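Local coordinates for protein 3-hydroxyadipyl-CoA dehydrogenase (Escherichia coli, PDB 3MOG) that catalyses the NAD-dependent oxidation of 3-hydroxyadipyl-CoA to 3-oxoadipyl-CoA in the breakdown of phenylacetate, at residues T234-C247 / R258-I270. Numbering follows the deposited sequence.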
ATOM      1  N   THR C 234     -24.097   1.996  -9.917  1.00 46.86           N
ATOM      2  CA  THR C 234     -23.087   1.054 -10.434  1.00 52.77           C
ATOM      3  C   THR C 234     -23.693  -0.027 -11.349  1.00 58.20           C
ATOM      4  O   THR C 234     -23.060  -0.426 -12.334  1.00 57.11           O
ATOM      5  CB  THR C 234     -22.233   0.379  -9.336  1.00 54.94           C
ATOM      6  OG1 THR C 234     -23.049  -0.452  -8.500  1.00 51.52           O
ATOM      7  CG2 THR C 234     -21.521   1.409  -8.490  1.00 58.54           C
ATOM      8  N   ASP C 235     -24.908  -0.489 -11.025  1.00 57.56           N
ATOM      9  CA  ASP C 235     -25.652  -1.430 -11.886  1.00 60.29           C
ATOM     10  C   ASP C 235     -26.002  -0.800 -13.236  1.00 56.61           C
ATOM     11  O   ASP C 235     -25.971  -1.466 -14.265  1.00 62.20           O
ATOM     12  CB  ASP C 235     -26.926  -1.945 -11.198  1.00 54.91           C
ATOM     13  CG  ASP C 235     -26.739  -3.307 -10.518  1.00 61.76           C
ATOM     14  OD1 ASP C 235     -25.583  -3.747 -10.345  1.00 54.10           O
ATOM     15  OD2 ASP C 235     -27.762  -3.944 -10.154  1.00 57.58           O
ATOM     16  N   LEU C 236     -26.292   0.495 -13.231  1.00 61.93           N
ATOM     17  CA  LEU C 236     -26.634   1.208 -14.456  1.00 61.44           C
ATOM     18  C   LEU C 236     -25.441   1.713 -15.255  1.00 59.99           C
ATOM     19  O   LEU C 236     -25.559   1.939 -16.452  1.00 66.16           O
ATOM     20  CB  LEU C 236     -27.577   2.364 -14.141  1.00 69.06           C
ATOM     21  CG  LEU C 236     -29.019   2.128 -14.582  1.00 79.52           C
ATOM     22  CD1 LEU C 236     -29.988   2.622 -13.530  1.00 83.55           C
ATOM     23  CD2 LEU C 236     -29.281   2.797 -15.939  1.00 85.81           C
ATOM     24  N   ILE C 237     -24.305   1.931 -14.595  1.00 61.52           N
ATOM     25  CA  ILE C 237     -23.078   2.286 -15.303  1.00 56.76           C
ATOM     26  C   ILE C 237     -22.491   0.997 -15.879  1.00 53.27           C
ATOM     27  O   ILE C 237     -21.957   0.980 -16.992  1.00 52.62           O
ATOM     28  CB  ILE C 237     -22.063   3.041 -14.391  1.00 56.00           C
ATOM     29  CG1 ILE C 237     -22.554   4.463 -14.103  1.00 63.85           C
ATOM     30  CG2 ILE C 237     -20.671   3.148 -15.048  1.00 52.36           C
ATOM     31  CD1 ILE C 237     -21.749   5.191 -13.029  1.00 60.92           C
ATOM     32  N   GLY C 238     -22.633  -0.088 -15.128  1.00 51.06           N
ATOM     33  CA  GLY C 238     -22.055  -1.363 -15.520  1.00 50.21           C
ATOM     34  C   GLY C 238     -20.899  -1.650 -14.599  1.00 53.42           C
ATOM     35  O   GLY C 238     -19.926  -0.889 -14.566  1.00 57.92           O
ATOM     36  N   GLN C 239     -21.019  -2.735 -13.838  1.00 46.88           N
ATOM     37  CA  GLN C 239     -20.030  -3.097 -12.829  1.00 52.16           C
ATOM     38  C   GLN C 239     -18.621  -3.162 -13.385  1.00 53.91           C
ATOM     39  O   GLN C 239     -17.695  -2.707 -12.732  1.00 50.22           O
ATOM     40  CB  GLN C 239     -20.382  -4.419 -12.138  1.00 47.70           C
ATOM     41  CG  GLN C 239     -21.718  -4.400 -11.405  1.00 45.18           C
ATOM     42  CD  GLN C 239     -21.717  -3.467 -10.218  1.00 52.38           C
ATOM     43  OE1 GLN C 239     -20.665  -3.134  -9.677  1.00 45.17           O
ATOM     44  NE2 GLN C 239     -22.904  -3.037  -9.804  1.00 55.71           N
ATOM     45  N   ASP C 240     -18.478  -3.700 -14.597  1.00 55.25           N
ATOM     46  CA  ASP C 240     -17.188  -3.748 -15.286  1.00 55.47           C
ATOM     47  C   ASP C 240     -16.568  -2.366 -15.500  1.00 51.30           C
ATOM     48  O   ASP C 240     -15.375  -2.195 -15.282  1.00 54.74           O
ATOM     49  CB  ASP C 240     -17.284  -4.526 -16.613  1.00 53.04           C
ATOM     50  CG  ASP C 240     -18.317  -3.935 -17.593  1.00 56.64           C
ATOM     51  OD1 ASP C 240     -19.264  -3.229 -17.172  1.00 58.99           O
ATOM     52  OD2 ASP C 240     -18.176  -4.190 -18.804  1.00 67.22           O
ATOM     53  N   VAL C 241     -17.387  -1.391 -15.895  1.00 50.54           N
ATOM     54  CA  VAL C 241     -16.908  -0.041 -16.214  1.00 51.91           C
ATOM     55  C   VAL C 241     -16.510   0.717 -14.939  1.00 53.07           C
ATOM     56  O   VAL C 241     -15.414   1.288 -14.866  1.00 58.62           O
ATOM     57  CB  VAL C 241     -17.963   0.764 -17.038  1.00 56.56           C
ATOM     58  CG1 VAL C 241     -17.449   2.172 -17.393  1.00 50.56           C
ATOM     59  CG2 VAL C 241     -18.352   0.007 -18.323  1.00 53.64           C
ATOM     60  N   ASN C 242     -17.382   0.677 -13.930  1.00 44.83           N
ATOM     61  CA  ASN C 242     -17.179   1.431 -12.693  1.00 47.89           C
ATOM     62  C   ASN C 242     -16.000   0.880 -11.899  1.00 47.11           C
ATOM     63  O   ASN C 242     -15.224   1.653 -11.340  1.00 47.67           O
ATOM     64  CB  ASN C 242     -18.497   1.509 -11.903  1.00 43.81           C
ATOM     65  CG  ASN C 242     -18.352   2.128 -10.518  1.00 47.47           C
ATOM     66  OD1 ASN C 242     -18.061   1.425  -9.541  1.00 46.24           O
ATOM     67  ND2 ASN C 242     -18.635   3.436 -10.409  1.00 42.12           N
ATOM     68  N   PHE C 243     -15.846  -0.447 -11.912  1.00 49.79           N
ATOM     69  CA  PHE C 243     -14.745  -1.142 -11.238  1.00 47.96           C
ATOM     70  C   PHE C 243     -13.422  -0.856 -11.928  1.00 51.34           C
ATOM     71  O   PHE C 243     -12.383  -0.773 -11.263  1.00 57.46           O
ATOM     72  CB  PHE C 243     -15.005  -2.657 -11.207  1.00 48.94           C
ATOM     73  CG  PHE C 243     -13.955  -3.471 -10.470  1.00 38.16           C
ATOM     74  CD1 PHE C 243     -13.898  -3.469  -9.080  1.00 39.40           C
ATOM     75  CD2 PHE C 243     -13.077  -4.294 -11.170  1.00 46.63           C
ATOM     76  CE1 PHE C 243     -12.963  -4.242  -8.384  1.00 42.26           C
ATOM     77  CE2 PHE C 243     -12.122  -5.080 -10.494  1.00 34.76           C
ATOM     78  CZ  PHE C 243     -12.063  -5.051  -9.099  1.00 41.93           C
ATOM     79  N   ALA C 244     -13.462  -0.717 -13.253  1.00 52.93           N
ATOM     80  CA  ALA C 244     -12.253  -0.423 -14.039  1.00 49.36           C
ATOM     81  C   ALA C 244     -11.741   0.981 -13.743  1.00 48.08           C
ATOM     82  O   ALA C 244     -10.533   1.195 -13.686  1.00 49.77           O
ATOM     83  CB  ALA C 244     -12.507  -0.593 -15.552  1.00 44.71           C
ATOM     84  N   VAL C 245     -12.662   1.927 -13.554  1.00 44.90           N
ATOM     85  CA  VAL C 245     -12.302   3.288 -13.138  1.00 48.09           C
ATOM     86  C   VAL C 245     -11.674   3.294 -11.727  1.00 50.11           C
ATOM     87  O   VAL C 245     -10.586   3.839 -11.532  1.00 52.91           O
ATOM     88  CB  VAL C 245     -13.499   4.277 -13.279  1.00 51.72           C
ATOM     89  CG1 VAL C 245     -13.142   5.635 -12.707  1.00 50.05           C
ATOM     90  CG2 VAL C 245     -13.923   4.419 -14.769  1.00 33.35           C
ATOM     91  N   THR C 246     -12.336   2.645 -10.771  1.00 51.30           N
ATOM     92  CA  THR C 246     -11.822   2.496  -9.404  1.00 44.87           C
ATOM     93  C   THR C 246     -10.402   1.937  -9.367  1.00 47.64           C
ATOM     94  O   THR C 246      -9.515   2.514  -8.719  1.00 49.25           O
ATOM     95  CB  THR C 246     -12.767   1.607  -8.539  1.00 42.71           C
ATOM     96  OG1 THR C 246     -13.966   2.321  -8.266  1.00 40.86           O
ATOM     97  CG2 THR C 246     -12.142   1.210  -7.187  1.00 39.96           C
ATOM     98  N   CYS C 247     -10.187   0.830 -10.078  1.00 48.17           N
ATOM     99  CA  CYS C 247      -8.889   0.154 -10.107  1.00 43.13           C
ATOM    100  C   CYS C 247      -7.823   1.010 -10.770  1.00 46.77           C
ATOM    101  O   CYS C 247      -6.660   0.972 -10.371  1.00 47.66           O
ATOM    102  CB  CYS C 247      -8.998  -1.189 -10.835  1.00 46.26           C
ATOM    103  SG  CYS C 247      -9.738  -2.499  -9.823  1.00 57.35           S
ATOM    104  N   ARG C 258      -7.495   5.048   0.282  1.00 38.85           N
ATOM    105  CA  ARG C 258      -8.786   5.722   0.063  1.00 45.23           C
ATOM    106  C   ARG C 258      -9.401   5.433  -1.317  1.00 42.39           C
ATOM    107  O   ARG C 258     -10.567   5.749  -1.574  1.00 43.15           O
ATOM    108  CB  ARG C 258      -8.720   7.227   0.395  1.00 39.31           C
ATOM    109  CG  ARG C 258      -7.897   8.088  -0.532  1.00 54.06           C
ATOM    110  CD  ARG C 258      -7.560   9.406   0.157  1.00 50.54           C
ATOM    111  NE  ARG C 258      -7.193  10.442  -0.804  1.00 69.05           N
ATOM    112  CZ  ARG C 258      -5.972  10.613  -1.311  1.00 77.61           C
ATOM    113  NH1 ARG C 258      -5.761  11.588  -2.186  1.00 77.37           N
ATOM    114  NH2 ARG C 258      -4.965   9.813  -0.959  1.00 76.81           N
ATOM    115  N   PHE C 259      -8.622   4.806  -2.196  1.00 40.20           N
ATOM    116  CA  PHE C 259      -9.140   4.365  -3.486  1.00 38.21           C
ATOM    117  C   PHE C 259      -9.189   2.821  -3.621  1.00 42.75           C
ATOM    118  O   PHE C 259      -9.318   2.305  -4.716  1.00 41.92           O
ATOM    119  CB  PHE C 259      -8.348   4.999  -4.648  1.00 43.73           C
ATOM    120  CG  PHE C 259      -8.412   6.501  -4.684  1.00 40.72           C
ATOM    121  CD1 PHE C 259      -7.247   7.261  -4.587  1.00 37.90           C
ATOM    122  CD2 PHE C 259      -9.640   7.161  -4.805  1.00 44.30           C
ATOM    123  CE1 PHE C 259      -7.298   8.658  -4.617  1.00 48.77           C
ATOM    124  CE2 PHE C 259      -9.704   8.558  -4.830  1.00 44.69           C
ATOM    125  CZ  PHE C 259      -8.530   9.308  -4.740  1.00 42.14           C
ATOM    126  N   LEU C 260      -9.086   2.108  -2.503  1.00 40.63           N
ATOM    127  CA  LEU C 260      -9.168   0.647  -2.466  1.00 50.76           C
ATOM    128  C   LEU C 260     -10.383   0.074  -3.215  1.00 50.79           C
ATOM    129  O   LEU C 260     -11.509   0.554  -3.047  1.00 54.16           O
ATOM    130  CB  LEU C 260      -9.194   0.167  -1.009  1.00 42.67           C
ATOM    131  CG  LEU C 260      -8.835  -1.290  -0.700  1.00 50.89           C
ATOM    132  CD1 LEU C 260      -7.401  -1.593  -1.120  1.00 43.72           C
ATOM    133  CD2 LEU C 260      -9.035  -1.586   0.782  1.00 47.79           C
ATOM    134  N   PRO C 261     -10.150  -0.926  -4.082  1.00 45.09           N
ATOM    135  CA  PRO C 261     -11.296  -1.629  -4.689  1.00 49.84           C
ATOM    136  C   PRO C 261     -12.010  -2.561  -3.696  1.00 49.95           C
ATOM    137  O   PRO C 261     -11.486  -2.827  -2.616  1.00 45.27           O
ATOM    138  CB  PRO C 261     -10.661  -2.409  -5.857  1.00 42.29           C
ATOM    139  CG  PRO C 261      -9.358  -1.648  -6.141  1.00 47.80           C
ATOM    140  CD  PRO C 261      -8.890  -1.225  -4.781  1.00 48.36           C
ATOM    141  N   SER C 262     -13.200  -3.034  -4.066  1.00 52.31           N
ATOM    142  CA  SER C 262     -13.986  -3.955  -3.228  1.00 51.68           C
ATOM    143  C   SER C 262     -13.931  -5.401  -3.741  1.00 47.07           C
ATOM    144  O   SER C 262     -14.086  -5.623  -4.940  1.00 41.00           O
ATOM    145  CB  SER C 262     -15.446  -3.497  -3.214  1.00 50.54           C
ATOM    146  OG  SER C 262     -16.235  -4.300  -2.360  1.00 54.68           O
ATOM    147  N   LEU C 263     -13.754  -6.376  -2.843  1.00 43.15           N
ATOM    148  CA  LEU C 263     -13.891  -7.795  -3.237  1.00 53.43           C
ATOM    149  C   LEU C 263     -15.339  -8.131  -3.614  1.00 55.64           C
ATOM    150  O   LEU C 263     -15.579  -9.070  -4.365  1.00 58.29           O
ATOM    151  CB  LEU C 263     -13.431  -8.761  -2.140  1.00 47.04           C
ATOM    152  CG  LEU C 263     -11.971  -8.776  -1.692  1.00 53.29           C
ATOM    153  CD1 LEU C 263     -11.951  -9.331  -0.287  1.00 50.75           C
ATOM    154  CD2 LEU C 263     -11.033  -9.574  -2.622  1.00 47.37           C
ATOM    155  N   VAL C 264     -16.291  -7.359  -3.088  1.00 54.43           N
ATOM    156  CA  VAL C 264     -17.701  -7.531  -3.415  1.00 53.95           C
ATOM    157  C   VAL C 264     -17.968  -7.102  -4.849  1.00 55.23           C
ATOM    158  O   VAL C 264     -18.693  -7.787  -5.572  1.00 62.33           O
ATOM    159  CB  VAL C 264     -18.633  -6.764  -2.440  1.00 55.21           C
ATOM    160  CG1 VAL C 264     -20.110  -7.047  -2.757  1.00 51.12           C
ATOM    161  CG2 VAL C 264     -18.323  -7.149  -1.016  1.00 49.90           C
ATOM    162  N   GLN C 265     -17.360  -5.994  -5.269  1.00 51.12           N
ATOM    163  CA  GLN C 265     -17.497  -5.548  -6.655  1.00 51.79           C
ATOM    164  C   GLN C 265     -16.733  -6.447  -7.616  1.00 51.25           C
ATOM    165  O   GLN C 265     -17.274  -6.836  -8.651  1.00 57.23           O
ATOM    166  CB  GLN C 265     -17.086  -4.083  -6.846  1.00 48.01           C
ATOM    167  CG  GLN C 265     -17.599  -3.516  -8.172  1.00 54.14           C
ATOM    168  CD  GLN C 265     -17.261  -2.052  -8.396  1.00 53.82           C
ATOM    169  OE1 GLN C 265     -16.268  -1.540  -7.874  1.00 51.88           O
ATOM    170  NE2 GLN C 265     -18.072  -1.377  -9.216  1.00 45.58           N
ATOM    171  N   GLN C 266     -15.488  -6.765  -7.267  1.00 50.05           N
ATOM    172  CA  GLN C 266     -14.647  -7.659  -8.062  1.00 48.74           C
ATOM    173  C   GLN C 266     -15.384  -8.958  -8.355  1.00 50.40           C
ATOM    174  O   GLN C 266     -15.429  -9.391  -9.494  1.00 46.06           O
ATOM    175  CB  GLN C 266     -13.321  -7.987  -7.344  1.00 50.21           C
ATOM    176  CG  GLN C 266     -12.355  -8.776  -8.244  1.00 43.94           C
ATOM    177  CD  GLN C 266     -10.992  -9.032  -7.649  1.00 45.16           C
ATOM    178  OE1 GLN C 266      -9.988  -8.599  -8.203  1.00 64.48           O
ATOM    179  NE2 GLN C 266     -10.940  -9.756  -6.533  1.00 46.65           N
ATOM    180  N   GLU C 267     -15.958  -9.561  -7.312  1.00 54.25           N
ATOM    181  CA  GLU C 267     -16.744 -10.791  -7.441  1.00 58.02           C
ATOM    182  C   GLU C 267     -17.871 -10.684  -8.464  1.00 58.26           C
ATOM    183  O   GLU C 267     -18.082 -11.622  -9.239  1.00 52.18           O
ATOM    184  CB  GLU C 267     -17.313 -11.220  -6.084  1.00 57.64           C
ATOM    185  CG  GLU C 267     -17.794 -12.654  -6.040  1.00 66.36           C
ATOM    186  CD  GLU C 267     -16.702 -13.647  -5.667  1.00 70.60           C
ATOM    187  OE1 GLU C 267     -15.512 -13.430  -6.011  1.00 60.99           O
ATOM    188  OE2 GLU C 267     -17.055 -14.659  -5.023  1.00 71.12           O
ATOM    189  N   LEU C 268     -18.569  -9.542  -8.473  1.00 53.78           N
ATOM    190  CA  LEU C 268     -19.649  -9.302  -9.429  1.00 53.74           C
ATOM    191  C   LEU C 268     -19.151  -9.193 -10.875  1.00 57.08           C
ATOM    192  O   LEU C 268     -19.835  -9.641 -11.804  1.00 62.94           O
ATOM    193  CB  LEU C 268     -20.467  -8.058  -9.053  1.00 49.43           C
ATOM    194  CG  LEU C 268     -21.345  -8.041  -7.786  1.00 56.97           C
ATOM    195  CD1 LEU C 268     -22.096  -6.711  -7.722  1.00 49.86           C
ATOM    196  CD2 LEU C 268     -22.336  -9.208  -7.707  1.00 48.11           C
ATOM    197  N   VAL C 269     -17.964  -8.614 -11.059  1.00 51.05           N
ATOM    198  CA  VAL C 269     -17.384  -8.434 -12.397  1.00 53.66           C
ATOM    199  C   VAL C 269     -16.882  -9.758 -12.974  1.00 53.55           C
ATOM    200  O   VAL C 269     -17.237 -10.131 -14.090  1.00 57.06           O
ATOM    201  CB  VAL C 269     -16.236  -7.386 -12.403  1.00 55.21           C
ATOM    202  CG1 VAL C 269     -15.579  -7.284 -13.805  1.00 42.09           C
ATOM    203  CG2 VAL C 269     -16.758  -6.014 -11.928  1.00 52.51           C
ATOM    204  N   ILE C 270     -16.073 -10.466 -12.194  1.00 56.98           N
ATOM    205  CA  ILE C 270     -15.486 -11.735 -12.609  1.00 62.87           C
ATOM    206  C   ILE C 270     -16.562 -12.837 -12.711  1.00 66.08           C
ATOM    207  O   ILE C 270     -16.375 -13.845 -13.401  1.00 70.49           O
ATOM    208  CB  ILE C 270     -14.296 -12.129 -11.691  1.00 64.18           C
ATOM    209  CG1 ILE C 270     -13.286 -10.976 -11.606  1.00 73.44           C
ATOM    210  CG2 ILE C 270     -13.556 -13.318 -12.239  1.00 65.49           C
ATOM    211  CD1 ILE C 270     -11.947 -11.344 -10.958  1.00 77.05           C
TER
HETATM  212  O   HOH W   1     -16.586   1.237  -7.651  1.00 44.30           O
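Two consecutive helices in the first of the chain's two 3-hydroxyacyl-CoA dehydrogenase C-terminal-type domains, 239-252 and 263-270, pack here as a buried helical hairpin, with Q265 reaching into the polar side of the first helix and F243 lying against the second. The segment axes come within 9.3 Å and run roughly antiparallel, at 134°. With CG anti to the backbone N (chi1 -164°) and the rest of the chain extended, Q265 delivers its amide beside N242. There NE2 gives one hydrogen bond to N242 OD1 (2.8 Å), in the carbonyl plane on a lone pair, and a second to Q239 OE1 (3.2 Å), approached from 24° off that carbonyl plane. Both acceptors lie close to the Q265 amide plane, so the pair fixes the rotation of the group. A water bonds Q265 OE1 and T246 OG1, the latter also bonded to R196; its apparent link to N242 OD1 is too short to be trusted. In the second shell, Q239 NE2 donates to T234 OG1, itself bonded to L231 O, and to D235 OD1 (2.8 Å), holding the Q239 amide with its oxygen toward Q265.

F243, its ring swung anti to the backbone N, presents an edge to Q265 OE1, 3.3 Å from CD1, while Q266 CA sits over one face in a CH-pi contact, 4.1 Å from the ring centroid. V269 CG2 comes in obliquely and also packs on Q239 O. At the other end, P261 CG touches C247 SG (3.8 Å), and T246 CG2 lies against P261 CA. S262 N-caps the second helix, its OG accepting from V264 N. W203 of helix 196-207 touches Q239 and S262, and a neighbouring subunit packs on L263 and Q266. The arrangement belongs to the helical C-terminal-type domain of the 3-hydroxyacyl-CoA dehydrogenase family.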